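Local coordinates for MaoC domain protein dehydratase (Chloroflexus aurantiacus, PDB 4E3E) that catalyses the reversible dehydration of beta-methylmalyl-CoA to mesaconyl-CoA in the glyoxylate assimilation cycle, at residues Ile20-Ile28 against Ile71-Ile80; Asp32-Tyr40 against Glu217-Tyr225. All blocks are in the same frame, centred on the assembly; numbering follows the deposited sequence.

Interaction 1: residues Ile20-Ile28 against Ile71-Ile80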
loop_
_atom_site.group_PDB
_atom_site.type_symbol
_atom_site.label_atom_id
_atom_site.label_comp_id
_atom_site.label_asym_id
_atom_site.label_seq_id
_atom_site.Cartn_x
_atom_site.Cartn_y
_atom_site.Cartn_z
ATOM N N ILE A 20 10.021 -19.452 23.579
ATOM C CA ILE A 20 9.052 -18.379 23.567
ATOM C C ILE A 20 8.072 -18.577 22.410
ATOM O O ILE A 20 8.483 -18.684 21.241
ATOM C CB ILE A 20 9.731 -17.005 23.424
ATOM C CG1 ILE A 20 10.756 -16.789 24.556
ATOM C CG2 ILE A 20 8.682 -15.895 23.398
ATOM C CD1 ILE A 20 11.656 -15.592 24.353
ATOM N N VAL A 21 6.783 -18.636 22.743
ATOM C CA VAL A 21 5.722 -18.716 21.735
ATOM C C VAL A 21 5.240 -17.297 21.441
ATOM O O VAL A 21 4.675 -16.652 22.309
ATOM C CB VAL A 21 4.543 -19.610 22.202
ATOM C CG1 VAL A 21 3.428 -19.628 21.154
ATOM C CG2 VAL A 21 5.036 -21.022 22.493
ATOM N N HIS A 22 5.501 -16.812 20.247
ATOM C CA HIS A 22 5.177 -15.469 19.867
ATOM C C HIS A 22 3.734 -15.210 19.558
ATOM O O HIS A 22 3.026 -16.063 19.080
ATOM C CB HIS A 22 6.075 -15.011 18.724
ATOM C CG HIS A 22 7.542 -15.166 19.001
ATOM N ND1 HIS A 22 8.164 -14.460 19.913
ATOM C CD2 HIS A 22 8.480 -15.991 18.457
ATOM C CE1 HIS A 22 9.432 -14.794 19.949
ATOM N NE2 HIS A 22 9.631 -15.731 19.064
ATOM N N ALA A 23 3.314 -13.990 19.771
ATOM C CA ALA A 23 1.972 -13.568 19.477
ATOM C C ALA A 23 1.695 -13.342 18.000
ATOM O O ALA A 23 2.582 -13.290 17.208
ATOM C CB ALA A 23 1.651 -12.325 20.261
ATOM N N THR A 24 0.437 -13.160 17.671
ATOM C CA THR A 24 0.045 -12.700 16.369
ATOM C C THR A 24 0.362 -13.546 15.183
ATOM O O THR A 24 1.063 -13.155 14.316
ATOM C CB THR A 24 0.653 -11.316 16.096
ATOM O OG1 THR A 24 0.738 -10.613 17.305
ATOM C CG2 THR A 24 -0.173 -10.556 15.148
ATOM N N PRO A 25 -0.214 -14.722 15.144
ATOM C CA PRO A 25 -0.150 -15.547 13.961
ATOM C C PRO A 25 -0.781 -14.814 12.793
ATOM O O PRO A 25 -1.676 -14.048 12.957
ATOM C CB PRO A 25 -0.964 -16.759 14.339
ATOM C CG PRO A 25 -1.830 -16.324 15.410
ATOM C CD PRO A 25 -1.129 -15.243 16.142
ATOM N N ARG A 26 -0.226 -15.003 11.618
ATOM C CA ARG A 26 -0.547 -14.170 10.510
ATOM C C ARG A 26 -0.927 -14.887 9.245
ATOM O O ARG A 26 -0.114 -15.520 8.659
ATOM C CB ARG A 26 0.681 -13.325 10.236
ATOM C CG ARG A 26 0.572 -12.453 9.028
ATOM C CD ARG A 26 -0.229 -11.224 9.335
ATOM N NE ARG A 26 0.293 -10.064 8.662
ATOM C CZ ARG A 26 0.169 -9.851 7.376
ATOM N NH1 ARG A 26 -0.485 -10.707 6.646
ATOM N NH2 ARG A 26 0.684 -8.785 6.845
ATOM N N THR A 27 -2.154 -14.699 8.797
ATOM C CA THR A 27 -2.608 -15.204 7.500
ATOM C C THR A 27 -2.055 -14.294 6.415
ATOM O O THR A 27 -2.214 -13.067 6.479
ATOM C CB THR A 27 -4.141 -15.253 7.413
ATOM O OG1 THR A 27 -4.634 -16.104 8.442
ATOM C CG2 THR A 27 -4.606 -15.783 6.054
ATOM N N ILE A 28 -1.391 -14.895 5.430
ATOM C CA ILE A 28 -0.779 -14.133 4.354
ATOM C C ILE A 28 -1.683 -14.168 3.130
ATOM O O ILE A 28 -2.132 -15.252 2.693
ATOM C CB ILE A 28 0.648 -14.630 4.046
ATOM C CG1 ILE A 28 1.525 -14.524 5.303
ATOM C CG2 ILE A 28 1.271 -13.811 2.919
ATOM C CD1 ILE A 28 2.911 -15.127 5.134
ATOM N N ILE A 71 8.045 -11.645 7.834
ATOM C CA ILE A 71 6.898 -11.923 8.690
ATOM C C ILE A 71 7.274 -12.803 9.896
ATOM O O ILE A 71 6.922 -12.466 11.032
ATOM C CB ILE A 71 5.712 -12.478 7.876
ATOM C CG1 ILE A 71 5.129 -11.332 7.018
ATOM C CG2 ILE A 71 4.637 -13.061 8.805
ATOM C CD1 ILE A 71 4.125 -11.774 5.987
ATOM N N VAL A 72 7.992 -13.907 9.647
ATOM C CA VAL A 72 8.506 -14.781 10.716
ATOM C C VAL A 72 9.400 -13.966 11.673
ATOM O O VAL A 72 9.208 -13.984 12.906
ATOM C CB VAL A 72 9.232 -16.020 10.135
ATOM C CG1 VAL A 72 10.022 -16.760 11.218
ATOM C CG2 VAL A 72 8.214 -16.984 9.505
ATOM N N PHE A 73 10.343 -13.226 11.101
ATOM C CA PHE A 73 11.217 -12.332 11.881
ATOM C C PHE A 73 10.424 -11.315 12.695
ATOM O O PHE A 73 10.658 -11.158 13.902
ATOM C CB PHE A 73 12.223 -11.644 10.952
ATOM C CG PHE A 73 13.226 -10.746 11.649
ATOM C CD1 PHE A 73 12.874 -9.480 12.107
ATOM C CD2 PHE A 73 14.563 -11.151 11.783
ATOM C CE1 PHE A 73 13.828 -8.637 12.708
ATOM C CE2 PHE A 73 15.508 -10.319 12.370
ATOM C CZ PHE A 73 15.144 -9.056 12.840
ATOM N N GLY A 74 9.489 -10.625 12.046
ATOM C CA GLY A 74 8.670 -9.615 12.723
ATOM C C GLY A 74 7.955 -10.111 13.975
ATOM O O GLY A 74 7.922 -9.413 14.980
ATOM N N LYS A 75 7.377 -11.313 13.914
ATOM C CA LYS A 75 6.717 -11.917 15.076
ATOM C C LYS A 75 7.626 -12.050 16.297
ATOM O O LYS A 75 7.142 -12.016 17.436
ATOM C CB LYS A 75 6.193 -13.323 14.759
ATOM C CG LYS A 75 5.369 -13.436 13.507
ATOM C CD LYS A 75 4.094 -12.677 13.664
ATOM C CE LYS A 75 3.902 -11.673 12.544
ATOM N NZ LYS A 75 2.731 -10.940 13.071
ATOM N N THR A 76 8.925 -12.226 16.056
ATOM C CA THR A 76 9.880 -12.484 17.140
ATOM C C THR A 76 10.327 -11.180 17.782
ATOM O O THR A 76 10.823 -11.175 18.920
ATOM C CB THR A 76 11.154 -13.238 16.663
ATOM O OG1 THR A 76 12.052 -12.341 15.970
ATOM C CG2 THR A 76 10.799 -14.416 15.794
ATOM N N VAL A 77 10.146 -10.079 17.058
ATOM C CA VAL A 77 10.672 -8.774 17.522
ATOM C C VAL A 77 10.200 -8.336 18.935
ATOM O O VAL A 77 11.041 -7.944 19.771
ATOM C CB VAL A 77 10.477 -7.670 16.463
ATOM C CG1 VAL A 77 10.825 -6.285 17.027
ATOM C CG2 VAL A 77 11.338 -7.976 15.237
ATOM N N PRO A 78 8.876 -8.408 19.221
ATOM C CA PRO A 78 8.418 -7.991 20.563
ATOM C C PRO A 78 9.161 -8.692 21.716
ATOM O O PRO A 78 9.489 -8.043 22.709
ATOM C CB PRO A 78 6.928 -8.386 20.561
ATOM C CG PRO A 78 6.540 -8.359 19.116
ATOM C CD PRO A 78 7.748 -8.930 18.412
ATOM N N ASP A 79 9.458 -9.982 21.555
ATOM C CA ASP A 79 10.053 -10.797 22.626
ATOM C C ASP A 79 11.573 -10.923 22.588
ATOM O O ASP A 79 12.196 -11.203 23.613
ATOM C CB ASP A 79 9.444 -12.196 22.607
ATOM C CG ASP A 79 7.935 -12.167 22.697
ATOM O OD1 ASP A 79 7.413 -11.518 23.620
ATOM O OD2 ASP A 79 7.267 -12.774 21.847
ATOM N N ILE A 80 12.170 -10.736 21.414
ATOM C CA ILE A 80 13.605 -10.970 21.252
ATOM C C ILE A 80 14.399 -9.678 21.108
ATOM O O ILE A 80 15.414 -9.508 21.779
ATOM C CB ILE A 80 13.893 -11.913 20.053
ATOM C CG1 ILE A 80 13.126 -13.231 20.202
ATOM C CG2 ILE A 80 15.398 -12.144 19.860
ATOM C CD1 ILE A 80 13.384 -13.989 21.490
HETATM O O HOH W 1 5.465 -14.091 24.156
HETATM O O HOH W 2 4.461 -11.288 17.722
HETATM O O HOH W 3 4.997 -11.827 20.848
#
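His22, in the break of strand 19-27, the outermost strand of the hotdog sheet within this chain, is joined through Asp79 to helix 65-80. ND1 of His22 gives a nearly straight hydrogen bond to OD2 of Asp79, 2.7 Å long, with an N-H...O angle of 164°. The carboxylate comes at the ring edge and lies 16° from coplanar with it. OD2 accepts on its anti lone pair. Chi1 of His22 is -54°, with CG opposite the carbonyl carbon, and this lays the ring against the helix. Thr76 CA sits over one ring face, 3.7 Å from the ring centroid, as a CH-pi contact. Beyond the segments, NE2 of His22 bonds to OG of Ser109 on strand 104-116, so both ring nitrogens are bonded, which fixes the ring's orientation.

One turn earlier, Lys75 bends at chi2 and chi3 and runs back to the loop that breaks the strand. NZ of Lys75 reaches O of Thr24 at 3.0 Å, in the carbonyl plane. NZ also bonds to OE1 of Gln226. A water bridges the carbonyls of Ala23 and Lys75.

Apolar contacts close both ends. Ile28 CD1 meets Ile71 CD1 tip to tip at 3.7 Å, near Ile63 of the probable substrate site. Ile20 CD1 touches Ile80 CD1 at 3.7 Å. A second water donates to OD2 of Asp79 at 2.7 Å and accepts from the backbone N of Ala23.

Interaction 2: residues Asp32-Tyr40 against Glu217-Tyr225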
loop_
_atom_site.group_PDB
_atom_site.type_symbol
_atom_site.label_atom_id
_atom_site.label_comp_id
_atom_site.label_asym_id
_atom_site.label_seq_id
_atom_site.Cartn_x
_atom_site.Cartn_y
_atom_site.Cartn_z
ATOM N N ASP A 32 -1.137 -8.889 0.802
ATOM C CA ASP A 32 0.274 -8.838 1.237
ATOM C C ASP A 32 1.209 -8.947 0.040
ATOM O O ASP A 32 2.204 -8.224 -0.057
ATOM C CB ASP A 32 0.579 -9.945 2.259
ATOM C CG ASP A 32 -0.249 -9.803 3.507
ATOM O OD1 ASP A 32 -0.224 -8.702 4.131
ATOM O OD2 ASP A 32 -0.933 -10.784 3.861
ATOM N N VAL A 33 0.877 -9.850 -0.872
ATOM C CA VAL A 33 1.665 -10.002 -2.093
ATOM C C VAL A 33 1.773 -8.692 -2.878
ATOM O O VAL A 33 2.867 -8.320 -3.307
ATOM C CB VAL A 33 1.077 -11.090 -2.986
ATOM C CG1 VAL A 33 1.770 -11.092 -4.353
ATOM C CG2 VAL A 33 1.206 -12.443 -2.292
ATOM N N ALA A 34 0.645 -7.994 -3.071
ATOM C CA ALA A 34 0.646 -6.793 -3.881
ATOM C C ALA A 34 1.418 -5.672 -3.186
ATOM O O ALA A 34 2.163 -4.944 -3.840
ATOM C CB ALA A 34 -0.781 -6.346 -4.204
ATOM N N LEU A 35 1.251 -5.549 -1.863
ATOM C CA LEU A 35 1.981 -4.557 -1.101
ATOM C C LEU A 35 3.496 -4.752 -1.196
ATOM O O LEU A 35 4.245 -3.780 -1.387
ATOM C CB LEU A 35 1.538 -4.579 0.372
ATOM C CG LEU A 35 0.464 -3.557 0.731
ATOM C CD1 LEU A 35 -0.077 -3.897 2.098
ATOM C CD2 LEU A 35 1.023 -2.138 0.736
ATOM N N TYR A 36 3.936 -5.996 -1.026
ATOM C CA TYR A 36 5.357 -6.364 -1.132
ATOM C C TYR A 36 5.901 -5.995 -2.528
ATOM O O TYR A 36 6.967 -5.380 -2.654
ATOM C CB TYR A 36 5.545 -7.871 -0.827
ATOM C CG TYR A 36 7.006 -8.264 -0.707
ATOM C CD1 TYR A 36 7.703 -8.058 0.489
ATOM C CD2 TYR A 36 7.709 -8.790 -1.805
ATOM C CE1 TYR A 36 9.050 -8.396 0.602
ATOM C CE2 TYR A 36 9.062 -9.122 -1.707
ATOM C CZ TYR A 36 9.729 -8.913 -0.501
ATOM O OH TYR A 36 11.063 -9.212 -0.373
ATOM N N THR A 37 5.157 -6.342 -3.580
ATOM C CA THR A 37 5.514 -5.887 -4.938
ATOM C C THR A 37 5.663 -4.349 -5.014
ATOM O O THR A 37 6.612 -3.846 -5.617
ATOM C CB THR A 37 4.512 -6.362 -5.964
ATOM O OG1 THR A 37 4.461 -7.787 -5.893
ATOM C CG2 THR A 37 4.899 -5.915 -7.392
ATOM N N SER A 38 4.736 -3.618 -4.392
ATOM C CA SER A 38 4.671 -2.161 -4.519
ATOM C C SER A 38 5.767 -1.487 -3.707
ATOM O O SER A 38 6.068 -0.299 -3.886
ATOM C CB SER A 38 3.286 -1.652 -4.066
ATOM O OG SER A 38 3.132 -1.666 -2.636
ATOM N N LEU A 39 6.349 -2.241 -2.786
ATOM C CA LEU A 39 7.355 -1.687 -1.898
ATOM C C LEU A 39 8.772 -1.996 -2.407
ATOM O O LEU A 39 9.700 -1.205 -2.182
ATOM C CB LEU A 39 7.136 -2.208 -0.474
ATOM C CG LEU A 39 5.916 -1.639 0.266
ATOM C CD1 LEU A 39 5.601 -2.586 1.427
ATOM C CD2 LEU A 39 6.249 -0.227 0.761
ATOM N N TYR A 40 8.943 -3.129 -3.106
ATOM C CA TYR A 40 10.292 -3.468 -3.591
ATOM C C TYR A 40 10.433 -3.558 -5.108
ATOM O O TYR A 40 11.546 -3.500 -5.625
ATOM C CB TYR A 40 10.841 -4.727 -2.903
ATOM C CG TYR A 40 10.809 -4.615 -1.393
ATOM C CD1 TYR A 40 11.791 -3.894 -0.709
ATOM C CD2 TYR A 40 9.774 -5.188 -0.653
ATOM C CE1 TYR A 40 11.766 -3.775 0.668
ATOM C CE2 TYR A 40 9.731 -5.066 0.735
ATOM C CZ TYR A 40 10.734 -4.363 1.388
ATOM O OH TYR A 40 10.705 -4.226 2.760
ATOM N N GLU A 217 7.851 4.552 3.061
ATOM C CA GLU A 217 8.108 3.274 2.415
ATOM C C GLU A 217 8.618 2.205 3.393
ATOM O O GLU A 217 8.041 1.113 3.467
ATOM C CB GLU A 217 9.041 3.450 1.218
ATOM C CG GLU A 217 9.759 2.209 0.705
ATOM C CD GLU A 217 11.084 2.591 0.031
ATOM O OE1 GLU A 217 11.189 3.727 -0.497
ATOM O OE2 GLU A 217 12.032 1.770 0.039
ATOM N N HIS A 218 9.670 2.507 4.148
ATOM C CA HIS A 218 10.172 1.486 5.096
ATOM C C HIS A 218 9.241 1.263 6.274
ATOM O O HIS A 218 9.033 0.112 6.710
ATOM C CB HIS A 218 11.611 1.755 5.497
ATOM C CG HIS A 218 11.752 2.866 6.468
ATOM N ND1 HIS A 218 11.516 2.702 7.780
ATOM C CD2 HIS A 218 12.122 4.202 6.294
ATOM C CE1 HIS A 218 11.722 3.872 8.414
ATOM N NE2 HIS A 218 12.070 4.786 7.499
HETATM N N MSE A 219 8.561 2.320 6.715
HETATM C CA MSE A 219 7.569 2.185 7.820
HETATM C C MSE A 219 6.462 1.301 7.361
HETATM O O MSE A 219 6.005 0.412 8.111
HETATM C CB MSE A 219 6.987 3.527 8.287
HETATM C CG MSE A 219 8.087 4.311 9.006
HETATM SE SE MSE A 219 7.278 6.045 9.494
HETATM C CE MSE A 219 5.962 5.554 10.895
ATOM N N GLN A 220 6.015 1.489 6.121
ATOM C CA GLN A 220 4.914 0.651 5.620
ATOM C C GLN A 220 5.269 -0.845 5.497
ATOM O O GLN A 220 4.430 -1.715 5.792
ATOM C CB GLN A 220 4.318 1.211 4.313
ATOM C CG GLN A 220 3.180 0.342 3.717
ATOM C CD GLN A 220 2.415 1.107 2.632
ATOM O OE1 GLN A 220 3.026 1.738 1.777
ATOM N NE2 GLN A 220 1.089 1.069 2.674
ATOM N N ALA A 221 6.491 -1.139 5.038
ATOM C CA ALA A 221 6.967 -2.510 4.962
ATOM C C ALA A 221 7.061 -3.074 6.377
ATOM O O ALA A 221 6.576 -4.181 6.644
ATOM C CB ALA A 221 8.315 -2.596 4.229
ATOM N N THR A 222 7.625 -2.289 7.287
ATOM C CA THR A 222 7.824 -2.750 8.679
ATOM C C THR A 222 6.483 -3.069 9.381
ATOM O O THR A 222 6.386 -4.061 10.135
ATOM C CB THR A 222 8.677 -1.731 9.466
ATOM O OG1 THR A 222 9.856 -1.430 8.696
ATOM C CG2 THR A 222 9.101 -2.284 10.845
ATOM N N ARG A 223 5.448 -2.257 9.110
ATOM C CA ARG A 223 4.087 -2.518 9.632
ATOM C C ARG A 223 3.447 -3.733 8.989
ATOM O O ARG A 223 2.691 -4.479 9.652
ATOM C CB ARG A 223 3.181 -1.290 9.474
ATOM C CG ARG A 223 3.456 -0.202 10.511
ATOM C CD ARG A 223 2.808 1.119 10.121
ATOM N NE ARG A 223 2.725 2.011 11.264
ATOM C CZ ARG A 223 2.739 3.340 11.209
ATOM N NH1 ARG A 223 2.838 3.976 10.041
ATOM N NH2 ARG A 223 2.655 4.037 12.340
ATOM N N LEU A 224 3.737 -3.949 7.707
ATOM C CA LEU A 224 3.216 -5.134 7.007
ATOM C C LEU A 224 3.723 -6.389 7.728
ATOM O O LEU A 224 3.003 -7.394 7.846
ATOM C CB LEU A 224 3.642 -5.140 5.531
ATOM C CG LEU A 224 3.176 -6.336 4.685
ATOM C CD1 LEU A 224 1.661 -6.315 4.504
ATOM C CD2 LEU A 224 3.870 -6.366 3.330
ATOM N N TYR A 225 4.961 -6.301 8.225
ATOM C CA TYR A 225 5.606 -7.399 8.944
ATOM C C TYR A 225 5.163 -7.464 10.409
ATOM O O TYR A 225 5.532 -8.412 11.125
ATOM C CB TYR A 225 7.147 -7.288 8.856
ATOM C CG TYR A 225 7.651 -7.076 7.432
ATOM C CD1 TYR A 225 7.030 -7.726 6.337
ATOM C CD2 TYR A 225 8.732 -6.246 7.184
ATOM C CE1 TYR A 225 7.472 -7.516 5.035
ATOM C CE2 TYR A 225 9.199 -6.036 5.889
ATOM C CZ TYR A 225 8.567 -6.662 4.830
ATOM O OH TYR A 225 9.027 -6.443 3.575
#
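Leu39 and Ala221 meet in a buried helix pair that joins the N-terminal and C-terminal halves of a double hotdog chain. Helices 32-40 and 217-224 run nearly antiparallel, at 153°, with their axes 10.3 Å apart at closest approach.

Near the C-terminal end of helix 30-40, Leu39 buries the largest area of that helix's residues. CD1 of Leu39 lies 3.8 Å from CA of Ala221 and also packs on its CB, while CD2 lies by O of Glu217. About one turn away, Leu224 CD1 meets Leu35 CD1 at 3.8 Å. The chi1 of Leu224, 179°, carries CG opposite its own backbone N and out toward the first helix. Leu35 CD2 lies against the amide of Gln220, 3.7 Å from NE2, and the two side chains cross at about a right angle. That amide bonds onward to Ser38 of the second subunit.

On the other flank two tyrosines come from opposite directions. Tyr40 OH and Tyr225 OH are hydrogen-bonded at 2.9 Å, each hydroxyl at the edge of the other ring. Tyr225 OH also lies at the edge of the Tyr36 ring, 3.6 Å from CE1. Tyr40 OH has a second partner in ND1 of His252, on helix 250-265. A phenylalanine in place of Tyr40 would probably leave both the Tyr225 hydroxyl and His252 without this mate, and Tyr225 less firmly placed. The Tyr36 side chain packs on Asp64, a probable substrate-binding residue. The arrangement is consistent with a double hotdog chain, in which the helices that follow the first strand of each half pack against each other, here close to the probable substrate site.

Interactions 1 and 2 have centres about 17 Å apart and touch directly. Their segments alternate along the chain: 20-28, 32-40, 71-80, then 217-225. Strand 19-27 leads into helix 30-40, so one short run of chain feeds both contacts. Arg26 is the main joint. Its NH1 forms a salt bridge to Asp32 OD2 at 2.8 Å, and its NH2 probably bonds to O of Leu224. Interaction 1 stays within the first half and sets helix 65-80 against the outermost strand, within this chain, of the antiparallel sheet. Interaction 2 ties that half to the second. Both touch the second subunit, and both approach residues probably used for substrate binding.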